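PDB 4MHR: ectoine dioxygenase, which catalyses the iron(II)- and 2-oxoglutarate-dependent hydroxylation of L-ectoine to 5-hydroxyectoine, a compatible solute that protects cells against osmotic stress. Local coordinates for residues Q10-P14 with R24-D28; D38-S42 with D121-L126; R112-R118 with R302-L308. All coordinates share one frame. Numbering follows the deposited sequence.

Contact 1 (Q10-P14 with R24-D28); sequences QDLYP and RPRLD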
ATOM      1  N   GLN A  10     -15.621 -17.622 -11.806  1.00 68.16           N
ATOM      2  CA  GLN A  10     -14.209 -17.624 -12.316  1.00 64.40           C
ATOM      3  C   GLN A  10     -13.576 -16.209 -12.347  1.00 54.34           C
ATOM      4  O   GLN A  10     -12.386 -16.092 -12.118  1.00 49.81           O
ATOM      5  CB  GLN A  10     -14.118 -18.291 -13.678  1.00 57.22           C
ATOM      6  N   ASP A  11     -14.338 -15.161 -12.676  1.00 50.25           N
ATOM      7  CA  ASP A  11     -13.833 -13.762 -12.530  1.00 43.77           C
ATOM      8  C   ASP A  11     -14.852 -12.930 -11.832  1.00 38.64           C
ATOM      9  O   ASP A  11     -15.756 -12.405 -12.436  1.00 37.51           O
ATOM     10  CB  ASP A  11     -13.354 -13.094 -13.856  1.00 40.04           C
ATOM     11  CG  ASP A  11     -12.565 -11.745 -13.639  1.00 48.54           C
ATOM     12  OD1 ASP A  11     -12.046 -11.202 -14.644  1.00 47.20           O
ATOM     13  OD2 ASP A  11     -12.419 -11.224 -12.486  1.00 37.95           O
ATOM     14  N   LEU A  12     -14.630 -12.732 -10.525  1.00 34.02           N
ATOM     15  CA  LEU A  12     -15.518 -11.900  -9.690  1.00 31.96           C
ATOM     16  C   LEU A  12     -15.405 -10.434  -9.997  1.00 31.75           C
ATOM     17  O   LEU A  12     -16.310  -9.626  -9.720  1.00 34.52           O
ATOM     18  CB  LEU A  12     -15.197 -12.173  -8.208  1.00 31.41           C
ATOM     19  CG  LEU A  12     -15.914 -13.384  -7.604  1.00 35.91           C
ATOM     20  CD1 LEU A  12     -15.746 -14.689  -8.329  1.00 47.64           C
ATOM     21  CD2 LEU A  12     -15.423 -13.554  -6.175  1.00 40.81           C
ATOM     22  N   TYR A  13     -14.259 -10.064 -10.555  1.00 28.93           N
ATOM     23  CA  TYR A  13     -13.973  -8.650 -10.778  1.00 28.21           C
ATOM     24  C   TYR A  13     -13.414  -8.307 -12.212  1.00 31.71           C
ATOM     25  O   TYR A  13     -12.272  -7.821 -12.344  1.00 30.73           O
ATOM     26  CB  TYR A  13     -12.949  -8.257  -9.661  1.00 26.28           C
ATOM     27  CG  TYR A  13     -13.445  -8.436  -8.287  1.00 26.68           C
ATOM     28  CD1 TYR A  13     -14.461  -7.657  -7.811  1.00 26.76           C
ATOM     29  CD2 TYR A  13     -12.870  -9.363  -7.409  1.00 27.64           C
ATOM     30  CE1 TYR A  13     -14.958  -7.817  -6.545  1.00 30.56           C
ATOM     31  CE2 TYR A  13     -13.337  -9.482  -6.097  1.00 29.07           C
ATOM     32  CZ  TYR A  13     -14.359  -8.695  -5.663  1.00 31.19           C
ATOM     33  OH  TYR A  13     -14.839  -8.763  -4.358  1.00 25.29           O
ATOM     34  N   PRO A  14     -14.218  -8.522 -13.292  1.00 37.28           N
ATOM     35  CA  PRO A  14     -13.758  -8.209 -14.691  1.00 36.42           C
ATOM     36  C   PRO A  14     -13.506  -6.763 -14.926  1.00 32.62           C
ATOM     37  O   PRO A  14     -14.294  -5.944 -14.490  1.00 33.45           O
ATOM     38  CB  PRO A  14     -14.923  -8.679 -15.565  1.00 39.24           C
ATOM     39  CG  PRO A  14     -16.102  -8.668 -14.667  1.00 41.80           C
ATOM     40  CD  PRO A  14     -15.624  -8.934 -13.257  1.00 41.09           C
ATOM     41  N   ARG A  24     -19.178  -1.914  -9.779  1.00 33.45           N
ATOM     42  CA  ARG A  24     -19.662  -3.244  -9.370  1.00 36.56           C
ATOM     43  C   ARG A  24     -19.477  -3.444  -7.881  1.00 38.19           C
ATOM     44  O   ARG A  24     -18.694  -2.739  -7.255  1.00 36.04           O
ATOM     45  CB  ARG A  24     -18.869  -4.294 -10.105  1.00 39.17           C
ATOM     46  CG  ARG A  24     -19.201  -4.296 -11.592  1.00 44.65           C
ATOM     47  CD  ARG A  24     -18.252  -5.120 -12.402  1.00 47.49           C
ATOM     48  NE  ARG A  24     -18.456  -6.527 -12.098  1.00 59.97           N
ATOM     49  CZ  ARG A  24     -18.948  -7.448 -12.934  1.00 55.96           C
ATOM     50  NH1 ARG A  24     -19.246  -7.151 -14.187  1.00 46.83           N
ATOM     51  NH2 ARG A  24     -19.070  -8.698 -12.508  1.00 53.45           N
ATOM     52  N   PRO A  25     -20.238  -4.365  -7.298  1.00 36.00           N
ATOM     53  CA  PRO A  25     -20.121  -4.576  -5.873  1.00 32.50           C
ATOM     54  C   PRO A  25     -18.833  -5.352  -5.465  1.00 30.96           C
ATOM     55  O   PRO A  25     -18.277  -6.193  -6.221  1.00 32.04           O
ATOM     56  CB  PRO A  25     -21.353  -5.390  -5.555  1.00 36.18           C
ATOM     57  CG  PRO A  25     -21.641  -6.142  -6.801  1.00 37.02           C
ATOM     58  CD  PRO A  25     -21.316  -5.186  -7.891  1.00 36.45           C
ATOM     59  N   ARG A  26     -18.342  -5.011  -4.280  1.00 29.62           N
ATOM     60  CA  ARG A  26     -17.339  -5.794  -3.605  1.00 24.62           C
ATOM     61  C   ARG A  26     -18.086  -7.054  -3.207  1.00 26.48           C
ATOM     62  O   ARG A  26     -19.222  -7.076  -2.651  1.00 23.87           O
ATOM     63  CB  ARG A  26     -16.783  -5.042  -2.383  1.00 29.41           C
ATOM     64  CG  ARG A  26     -15.803  -5.880  -1.543  1.00 27.22           C
ATOM     65  CD  ARG A  26     -15.183  -5.060  -0.435  1.00 27.89           C
ATOM     66  NE  ARG A  26     -14.056  -5.735   0.159  1.00 23.06           N
ATOM     67  CZ  ARG A  26     -12.806  -5.266   0.274  1.00 24.98           C
ATOM     68  NH1 ARG A  26     -12.410  -4.087  -0.218  1.00 23.23           N
ATOM     69  NH2 ARG A  26     -11.911  -6.017   0.921  1.00 23.16           N
ATOM     70  N   LEU A  27     -17.412  -8.138  -3.449  1.00 24.33           N
ATOM     71  CA  LEU A  27     -17.959  -9.455  -3.077  1.00 28.90           C
ATOM     72  C   LEU A  27     -17.120 -10.194  -2.009  1.00 26.12           C
ATOM     73  O   LEU A  27     -17.310 -11.356  -1.781  1.00 29.95           O
ATOM     74  CB  LEU A  27     -18.014 -10.274  -4.318  1.00 24.55           C
ATOM     75  CG  LEU A  27     -18.906  -9.652  -5.414  1.00 24.95           C
ATOM     76  CD1 LEU A  27     -18.756 -10.513  -6.681  1.00 28.98           C
ATOM     77  CD2 LEU A  27     -20.367  -9.594  -4.979  1.00 26.26           C
ATOM     78  N   ASP A  28     -16.183  -9.493  -1.384  1.00 26.11           N
ATOM     79  CA  ASP A  28     -15.294 -10.043  -0.338  1.00 23.86           C
ATOM     80  C   ASP A  28     -15.488  -9.253   0.959  1.00 23.27           C
ATOM     81  O   ASP A  28     -15.808  -8.089   0.906  1.00 21.96           O
ATOM     82  CB  ASP A  28     -13.832  -9.835  -0.769  1.00 23.90           C
ATOM     83  CG  ASP A  28     -13.414 -10.791  -1.863  1.00 26.68           C
ATOM     84  OD1 ASP A  28     -13.372 -12.014  -1.566  1.00 23.74           O
ATOM     85  OD2 ASP A  28     -13.117 -10.310  -2.987  1.00 25.91           O
TER
HETATM   86  O   HOH W   1     -18.055  -7.459  -8.638  1.00 40.65           O

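Contact 2 (D38-S42 with D121-L126); sequences DAPIS and DVARFL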
ATOM      1  N   ASP A  38      -8.592 -10.687  22.018  1.00 33.62           N
ATOM      2  CA  ASP A  38      -7.265 -11.035  21.580  1.00 36.83           C
ATOM      3  C   ASP A  38      -6.839 -10.324  20.284  1.00 35.18           C
ATOM      4  O   ASP A  38      -5.713 -10.481  19.865  1.00 30.74           O
ATOM      5  CB  ASP A  38      -7.204 -12.536  21.288  1.00 43.35           C
ATOM      6  CG  ASP A  38      -7.171 -13.410  22.559  1.00 51.98           C
ATOM      7  OD1 ASP A  38      -7.163 -12.904  23.698  1.00 57.12           O
ATOM      8  OD2 ASP A  38      -7.172 -14.646  22.398  1.00 60.69           O
ATOM      9  N   ALA A  39      -7.716  -9.607  19.592  1.00 30.21           N
ATOM     10  CA  ALA A  39      -7.259  -8.938  18.374  1.00 24.85           C
ATOM     11  C   ALA A  39      -6.194  -7.869  18.678  1.00 27.48           C
ATOM     12  O   ALA A  39      -6.224  -7.255  19.727  1.00 26.09           O
ATOM     13  CB  ALA A  39      -8.417  -8.337  17.645  1.00 25.54           C
ATOM     14  N   PRO A  40      -5.286  -7.592  17.723  1.00 27.30           N
ATOM     15  CA  PRO A  40      -4.263  -6.571  17.843  1.00 26.77           C
ATOM     16  C   PRO A  40      -4.743  -5.146  17.649  1.00 28.44           C
ATOM     17  O   PRO A  40      -3.974  -4.237  17.843  1.00 27.44           O
ATOM     18  CB  PRO A  40      -3.250  -6.973  16.799  1.00 29.44           C
ATOM     19  CG  PRO A  40      -4.077  -7.637  15.720  1.00 29.82           C
ATOM     20  CD  PRO A  40      -5.186  -8.328  16.459  1.00 29.30           C
ATOM     21  N   ILE A  41      -6.014  -4.926  17.338  1.00 24.11           N
ATOM     22  CA  ILE A  41      -6.558  -3.577  17.284  1.00 24.70           C
ATOM     23  C   ILE A  41      -7.891  -3.581  18.038  1.00 25.37           C
ATOM     24  O   ILE A  41      -8.432  -4.639  18.309  1.00 24.76           O
ATOM     25  CB  ILE A  41      -6.786  -3.123  15.835  1.00 25.86           C
ATOM     26  CG1 ILE A  41      -7.628  -4.126  15.053  1.00 25.14           C
ATOM     27  CG2 ILE A  41      -5.442  -2.929  15.084  1.00 27.15           C
ATOM     28  CD1 ILE A  41      -7.883  -3.677  13.606  1.00 29.09           C
ATOM     29  N   SER A  42      -8.411  -2.406  18.356  1.00 25.67           N
ATOM     30  CA  SER A  42      -9.594  -2.316  19.149  1.00 26.74           C
ATOM     31  C   SER A  42     -10.809  -2.611  18.274  1.00 31.21           C
ATOM     32  O   SER A  42     -10.708  -2.665  17.053  1.00 21.29           O
ATOM     33  CB  SER A  42      -9.686  -0.888  19.710  1.00 28.75           C
ATOM     34  OG  SER A  42     -10.021  -0.028  18.637  1.00 30.55           O
ATOM     35  N   ASP A 121       0.960  -8.819  12.594  1.00 26.32           N
ATOM     36  CA  ASP A 121      -0.212  -9.318  13.326  1.00 28.07           C
ATOM     37  C   ASP A 121      -1.486  -8.533  13.022  1.00 25.80           C
ATOM     38  O   ASP A 121      -2.571  -9.097  13.037  1.00 23.26           O
ATOM     39  CB  ASP A 121      -0.028  -9.340  14.849  1.00 28.75           C
ATOM     40  CG  ASP A 121       0.833 -10.542  15.289  1.00 32.36           C
ATOM     41  OD1 ASP A 121       1.060 -11.369  14.450  1.00 31.79           O
ATOM     42  OD2 ASP A 121       1.297 -10.599  16.410  1.00 33.35           O
ATOM     43  N   VAL A 122      -1.330  -7.281  12.688  1.00 22.31           N
ATOM     44  CA  VAL A 122      -2.505  -6.480  12.260  1.00 24.22           C
ATOM     45  C   VAL A 122      -2.944  -6.951  10.892  1.00 26.65           C
ATOM     46  O   VAL A 122      -4.154  -7.177  10.640  1.00 22.77           O
ATOM     47  CB  VAL A 122      -2.186  -4.978  12.306  1.00 22.54           C
ATOM     48  CG1 VAL A 122      -3.287  -4.163  11.738  1.00 22.60           C
ATOM     49  CG2 VAL A 122      -1.952  -4.448  13.736  1.00 24.03           C
ATOM     50  N   ALA A 123      -1.963  -7.210  10.016  1.00 27.91           N
ATOM     51  CA  ALA A 123      -2.291  -7.811   8.738  1.00 25.37           C
ATOM     52  C   ALA A 123      -2.986  -9.174   8.867  1.00 23.76           C
ATOM     53  O   ALA A 123      -3.943  -9.480   8.106  1.00 22.85           O
ATOM     54  CB  ALA A 123      -1.075  -7.993   7.849  1.00 24.15           C
ATOM     55  N   ARG A 124      -2.405 -10.036   9.676  1.00 22.19           N
ATOM     56  CA  ARG A 124      -2.946 -11.389   9.825  1.00 25.52           C
ATOM     57  C   ARG A 124      -4.384 -11.300  10.385  1.00 25.65           C
ATOM     58  O   ARG A 124      -5.209 -12.061  10.036  1.00 24.87           O
ATOM     59  CB  ARG A 124      -2.063 -12.228  10.780  1.00 27.06           C
ATOM     60  CG  ARG A 124      -0.724 -12.564  10.127  1.00 28.58           C
ATOM     61  CD  ARG A 124       0.340 -12.964  11.164  1.00 34.59           C
ATOM     62  NE  ARG A 124      -0.057 -14.245  11.672  1.00 34.98           N
ATOM     63  CZ  ARG A 124      -0.610 -14.461  12.854  1.00 39.76           C
ATOM     64  NH1 ARG A 124      -0.750 -13.493  13.751  1.00 43.51           N
ATOM     65  NH2 ARG A 124      -1.021 -15.681  13.127  1.00 42.97           N
ATOM     66  N   PHE A 125      -4.633 -10.391  11.321  1.00 26.81           N
ATOM     67  CA  PHE A 125      -6.027 -10.178  11.810  1.00 25.05           C
ATOM     68  C   PHE A 125      -6.969  -9.697  10.664  1.00 21.21           C
ATOM     69  O   PHE A 125      -8.045 -10.277  10.372  1.00 20.66           O
ATOM     70  CB  PHE A 125      -6.043  -9.145  12.948  1.00 22.95           C
ATOM     71  CG  PHE A 125      -7.433  -8.797  13.352  1.00 26.48           C
ATOM     72  CD1 PHE A 125      -8.180  -9.708  14.033  1.00 26.24           C
ATOM     73  CD2 PHE A 125      -8.021  -7.588  12.970  1.00 24.19           C
ATOM     74  CE1 PHE A 125      -9.540  -9.430  14.315  1.00 26.46           C
ATOM     75  CE2 PHE A 125      -9.312  -7.290  13.299  1.00 26.37           C
ATOM     76  CZ  PHE A 125     -10.073  -8.232  13.943  1.00 26.21           C
ATOM     77  N   LEU A 126      -6.604  -8.598  10.047  1.00 20.45           N
ATOM     78  CA  LEU A 126      -7.467  -7.951   9.048  1.00 20.96           C
ATOM     79  C   LEU A 126      -7.724  -8.855   7.841  1.00 20.57           C
ATOM     80  O   LEU A 126      -8.848  -8.825   7.260  1.00 22.27           O
ATOM     81  CB  LEU A 126      -6.901  -6.614   8.558  1.00 20.95           C
ATOM     82  CG  LEU A 126      -6.905  -5.536   9.624  1.00 22.90           C
ATOM     83  CD1 LEU A 126      -6.215  -4.290   9.084  1.00 23.93           C
ATOM     84  CD2 LEU A 126      -8.319  -5.172  10.042  1.00 20.95           C
TER

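Contact 3 (R112-R118 with R302-L308); sequences RLAADAR and RVERGPL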
ATOM      1  N   ARG A 112      12.974  -6.941   8.401  1.00 35.14           N
ATOM      2  CA  ARG A 112      12.630  -6.984   9.800  1.00 31.75           C
ATOM      3  C   ARG A 112      11.423  -6.071  10.115  1.00 31.25           C
ATOM      4  O   ARG A 112      10.598  -6.429  10.942  1.00 30.47           O
ATOM      5  CB  ARG A 112      13.834  -6.563  10.644  1.00 31.20           C
ATOM      6  CG  ARG A 112      13.667  -6.635  12.152  1.00 30.89           C
ATOM      7  CD  ARG A 112      13.100  -7.963  12.693  1.00 32.45           C
ATOM      8  NE  ARG A 112      12.879  -7.797  14.140  1.00 31.52           N
ATOM      9  CZ  ARG A 112      11.835  -7.187  14.698  1.00 35.57           C
ATOM     10  NH1 ARG A 112      10.839  -6.669  13.938  1.00 33.52           N
ATOM     11  NH2 ARG A 112      11.754  -7.082  16.015  1.00 33.39           N
ATOM     12  N   LEU A 113      11.377  -4.877   9.518  1.00 29.76           N
ATOM     13  CA  LEU A 113      10.165  -4.028   9.616  1.00 30.41           C
ATOM     14  C   LEU A 113       8.920  -4.815   9.141  1.00 29.89           C
ATOM     15  O   LEU A 113       7.932  -4.912   9.859  1.00 28.82           O
ATOM     16  CB  LEU A 113      10.346  -2.728   8.856  1.00 30.51           C
ATOM     17  CG  LEU A 113       9.138  -1.798   8.768  1.00 26.67           C
ATOM     18  CD1 LEU A 113       8.800  -1.260  10.132  1.00 23.64           C
ATOM     19  CD2 LEU A 113       9.456  -0.665   7.842  1.00 28.69           C
ATOM     20  N   ALA A 114       9.014  -5.462   7.984  1.00 30.03           N
ATOM     21  CA  ALA A 114       7.885  -6.084   7.400  1.00 27.50           C
ATOM     22  C   ALA A 114       7.371  -7.170   8.297  1.00 31.02           C
ATOM     23  O   ALA A 114       6.134  -7.389   8.381  1.00 27.17           O
ATOM     24  CB  ALA A 114       8.226  -6.642   6.034  1.00 29.53           C
ATOM     25  N   ALA A 115       8.299  -7.855   8.984  1.00 28.59           N
ATOM     26  CA  ALA A 115       7.959  -9.020   9.839  1.00 28.01           C
ATOM     27  C   ALA A 115       7.523  -8.599  11.207  1.00 28.51           C
ATOM     28  O   ALA A 115       7.095  -9.421  12.020  1.00 29.42           O
ATOM     29  CB  ALA A 115       9.171 -10.023   9.951  1.00 32.69           C
ATOM     30  N   ASP A 116       7.686  -7.341  11.546  1.00 27.19           N
ATOM     31  CA  ASP A 116       7.432  -6.964  12.911  1.00 28.99           C
ATOM     32  C   ASP A 116       5.945  -7.152  13.305  1.00 32.97           C
ATOM     33  O   ASP A 116       5.013  -6.807  12.556  1.00 30.13           O
ATOM     34  CB  ASP A 116       7.835  -5.514  13.096  1.00 28.76           C
ATOM     35  CG  ASP A 116       7.839  -5.096  14.530  1.00 35.84           C
ATOM     36  OD1 ASP A 116       8.941  -5.182  15.113  1.00 36.77           O
ATOM     37  OD2 ASP A 116       6.784  -4.638  15.073  1.00 35.76           O
ATOM     38  N   ALA A 117       5.737  -7.708  14.469  1.00 33.48           N
ATOM     39  CA  ALA A 117       4.418  -8.012  14.990  1.00 35.08           C
ATOM     40  C   ALA A 117       3.462  -6.795  14.999  1.00 34.84           C
ATOM     41  O   ALA A 117       2.268  -6.940  14.773  1.00 30.49           O
ATOM     42  CB  ALA A 117       4.554  -8.542  16.401  1.00 37.88           C
ATOM     43  N   ARG A 118       3.987  -5.604  15.228  1.00 28.86           N
ATOM     44  CA  ARG A 118       3.145  -4.441  15.277  1.00 29.31           C
ATOM     45  C   ARG A 118       2.525  -4.190  13.898  1.00 31.58           C
ATOM     46  O   ARG A 118       1.509  -3.537  13.859  1.00 28.26           O
ATOM     47  CB  ARG A 118       3.912  -3.193  15.720  1.00 30.96           C
ATOM     48  CG  ARG A 118       4.279  -3.170  17.187  1.00 36.49           C
ATOM     49  CD  ARG A 118       5.361  -2.125  17.475  1.00 36.37           C
ATOM     50  NE  ARG A 118       6.652  -2.617  17.036  1.00 33.33           N
ATOM     51  CZ  ARG A 118       7.822  -2.050  17.333  1.00 30.87           C
ATOM     52  NH1 ARG A 118       7.885  -0.934  18.079  1.00 32.29           N
ATOM     53  NH2 ARG A 118       8.916  -2.619  16.889  1.00 31.20           N
ATOM     54  N   ARG A 302       7.183 -15.006   8.726  1.00 37.63           N
ATOM     55  CA  ARG A 302       7.354 -15.389  10.156  1.00 40.11           C
ATOM     56  C   ARG A 302       7.364 -14.101  10.918  1.00 37.36           C
ATOM     57  O   ARG A 302       8.063 -13.230  10.524  1.00 40.76           O
ATOM     58  CB  ARG A 302       8.722 -16.082  10.342  1.00 45.32           C
ATOM     59  CG  ARG A 302       9.047 -16.505  11.749  1.00 51.12           C
ATOM     60  CD  ARG A 302      10.396 -15.953  12.174  1.00 60.63           C
ATOM     61  NE  ARG A 302      11.064 -16.766  13.189  1.00 66.68           N
ATOM     62  CZ  ARG A 302      10.760 -16.765  14.477  1.00 70.08           C
ATOM     63  NH1 ARG A 302       9.780 -15.985  14.946  1.00 77.42           N
ATOM     64  NH2 ARG A 302      11.439 -17.546  15.311  1.00 58.27           N
ATOM     65  N   VAL A 303       6.574 -13.971  11.984  1.00 33.70           N
ATOM     66  CA  VAL A 303       6.487 -12.744  12.727  1.00 35.56           C
ATOM     67  C   VAL A 303       7.587 -12.574  13.768  1.00 39.37           C
ATOM     68  O   VAL A 303       7.833 -13.478  14.557  1.00 39.32           O
ATOM     69  CB  VAL A 303       5.110 -12.635  13.426  1.00 34.37           C
ATOM     70  CG1 VAL A 303       4.972 -11.349  14.221  1.00 38.64           C
ATOM     71  CG2 VAL A 303       3.999 -12.789  12.396  1.00 37.60           C
ATOM     72  N   GLU A 304       8.166 -11.374  13.860  1.00 37.60           N
ATOM     73  CA  GLU A 304       9.196 -11.094  14.881  1.00 35.00           C
ATOM     74  C   GLU A 304       8.664 -10.153  15.913  1.00 38.40           C
ATOM     75  O   GLU A 304       7.947  -9.236  15.603  1.00 40.82           O
ATOM     76  CB  GLU A 304      10.410 -10.456  14.245  1.00 36.08           C
ATOM     77  CG  GLU A 304      10.922 -11.235  13.068  1.00 39.54           C
ATOM     78  CD  GLU A 304      11.819 -12.368  13.527  1.00 44.60           C
ATOM     79  OE1 GLU A 304      12.053 -12.488  14.757  1.00 47.27           O
ATOM     80  OE2 GLU A 304      12.251 -13.133  12.670  1.00 54.48           O
ATOM     81  N   ARG A 305       9.022 -10.376  17.164  1.00 39.40           N
ATOM     82  CA  ARG A 305       8.578  -9.551  18.272  1.00 44.29           C
ATOM     83  C   ARG A 305       9.844  -8.889  18.856  1.00 47.59           C
ATOM     84  O   ARG A 305      10.942  -9.394  18.672  1.00 47.41           O
ATOM     85  CB  ARG A 305       7.789 -10.408  19.260  1.00 48.82           C
ATOM     86  CG  ARG A 305       6.484 -10.925  18.667  1.00 58.23           C
ATOM     87  CD  ARG A 305       5.826 -12.144  19.337  1.00 60.88           C
ATOM     88  NE  ARG A 305       4.870 -12.794  18.418  1.00 70.20           N
ATOM     89  CZ  ARG A 305       3.674 -12.296  18.056  1.00 68.37           C
ATOM     90  NH1 ARG A 305       3.247 -11.149  18.552  1.00 61.82           N
ATOM     91  NH2 ARG A 305       2.889 -12.959  17.197  1.00 66.46           N
ATOM     92  N   GLY A 306       9.697  -7.697  19.424  1.00 46.06           N
ATOM     93  CA  GLY A 306      10.783  -6.945  19.999  1.00 45.25           C
ATOM     94  C   GLY A 306      11.146  -5.691  19.225  1.00 50.74           C
ATOM     95  O   GLY A 306      10.681  -5.494  18.091  1.00 51.10           O
ATOM     96  N   PRO A 307      12.019  -4.848  19.821  1.00 55.00           N
ATOM     97  CA  PRO A 307      12.381  -3.576  19.200  1.00 52.94           C
ATOM     98  C   PRO A 307      13.175  -3.827  17.938  1.00 48.23           C
ATOM     99  O   PRO A 307      13.729  -4.920  17.754  1.00 48.14           O
ATOM    100  CB  PRO A 307      13.228  -2.871  20.269  1.00 61.79           C
ATOM    101  CG  PRO A 307      13.214  -3.774  21.483  1.00 60.21           C
ATOM    102  CD  PRO A 307      12.884  -5.140  20.979  1.00 57.46           C
ATOM    103  N   LEU A 308      13.154  -2.862  17.035  1.00 45.54           N
ATOM    104  CA  LEU A 308      13.933  -2.972  15.818  1.00 47.82           C
ATOM    105  C   LEU A 308      15.408  -2.701  16.130  1.00 55.97           C
ATOM    106  O   LEU A 308      16.249  -2.996  15.331  1.00 50.69           O
ATOM    107  CB  LEU A 308      13.467  -1.958  14.781  1.00 46.14           C
ATOM    108  CG  LEU A 308      12.036  -2.077  14.316  1.00 47.59           C
ATOM    109  CD1 LEU A 308      11.770  -0.965  13.335  1.00 49.67           C
ATOM    110  CD2 LEU A 308      11.850  -3.439  13.670  1.00 50.74           C
TER
HETATM  111  O   HOH W   2       7.814  -6.087  17.673  1.00 42.78           O

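Contact 1 (Q10-P14 with R24-D28)
At D11 the loop 10-14 tightens into an Asx turn: D11 OD2 accepts from Y13 N at 2.9 Å, and the same oxygen is hydrogen-bonded to H159. L12 follows with its CG 4.1 Å from L27 CD1, an apolar touch, while its backbone is tied in through water 1, which donates to L12 O (3.0 Å) and to P25 O (2.7 Å). Y13 is the one buried residue among those that touch. Its CA-to-CB bond points away from 24-28, yet the ring is long enough to bring OH back to the opposing segment, where Y13 OH accepts from backbone L27 N at 2.8 Å (angle 153°) and donates to carboxylate D28 OD2 at 2.7 Å. P25 O and R26 CA lie near the ring plane, so the chain from P25 to D28, leaving strand 23-25, meets this ring at its edge. P14 ends the segment with CG 3.5 Å from R24 NH1, over one face of the guanidinium. The polar end of R26 turns to D248 in a salt bridge. The contact closes the N-terminal arm on itself at the surface of the cupin fold. The Y13 side chain lies about 10 Å from that of W158, important for ectoine stabilization. Strand 23-25 pairs antiparallel with 195-197, D28 forms a salt bridge with R166, and the Y13 ring packs edge-to-face on F155 of helix 154-162.

Contact 2 (D38-S42 with D121-L126)
F125, with CA-to-CB pointing toward the loop 38-42 and chi1 at 174° (t), extends its ring against it. A39 CB sits over one ring face, 4.0 Å from the centroid of the F125 ring and 25° off its normal, a CH-pi contact. P40 lies against the helix backbone: P40 CG is 3.4 Å from D121 O, and P40 CD reaches F125 CB at 3.7 Å. The loop leads into helix 43-52, with S42 as its N-cap, so the three residues A39, P40 and I41 join the start of that helix to helix 117-127, which packs on strands 169-175 and 244-248 of the major sheet of the cupin fold. I41 combines chi1 53° (p) with chi2 179° (t), an extended tip that places CD1 3.9 Å from both F125 CE2 and L126 CD2; its other branch puts I41 CG2 4.0 Å from V122 CG2. L126 starts sideways, and its m, t rotamer carries CD2 to I41 CD1. On the helix itself R124, with chi3 at 70° (p), curls back so that R124 NH1 meets D121 OD1 at 2.9 Å in a salt bridge, while R124 NH2 is paired with E130.

Contact 3 (R112-R118 with R302-L308)
A single beta bridge, D116 with E304 (CA-CA 4.9 Å), joins the C-terminal tail to the junction of helices 108-115 and 117-127, on the periphery of the cupin fold. Its two backbone bonds are E304 N to A115 O (2.9 Å, 170°) and A117 N to E304 O (2.9 Å, 150°), so E304 uses both its N and its O on A115 and A117, which flank D116 at the junction of the two helices. Around this bridge, R112, L308 and E304 bury 87, 86 and 73 Å² respectively. The R112 guanidinium is sandwiched: L308 CD2 lies over one face, 3.4 Å from R112 NH1, and E304 CB over the opposite face, 3.6 Å from R112 CZ. In its plane R112 NH2 donates to G306 O at 2.8 Å. E304 directs CB toward the helices, with CG 3.8 Å from A115 CB, but its carboxylate leads away. L308 also has CD1 4.4 Å from L113 CD1, and packs on L69 of helix 63-78. G306, with phi/psi of 111/171°, has a backbone where a CB would jam against the preceding carbonyl, which calls for glycine. Further along, A117 CB packs on V303 CG1 at 3.6 Å. D116 is the N-cap of the second helix and the hub of a salt-bridge network with R112 and R118, the latter also paired with E65. The R112 NH1 to D116 OD1 bond is 2.7 Å, R118 NE to D116 OD2 is 2.8 Å, and D116 OD2 receives the capping bond from R118 N at 3.0 Å.

Contacts 2 and 3, centres 14 Å apart, both use helix 117-127: contact 3 at its start, contact 2 further along. They touch through the D121 OD2 to R305 NH1 salt bridge (2.9 Å) and through V303 packing on D121 and R124. Their segments alternate along the chain; helix 117-127 receives both the loop before helix 43-52 and the C-terminal tail, and both contacts lie on the same side of the chain's centre. Contact 1 closes earlier and stands apart, its centre 25 Å from contact 2's and 33 Å from contact 3's. It is closest to the annotated sites, the Y13 and R26 side chains lying about 10 and 11 Å from those of W158 and D154 respectively.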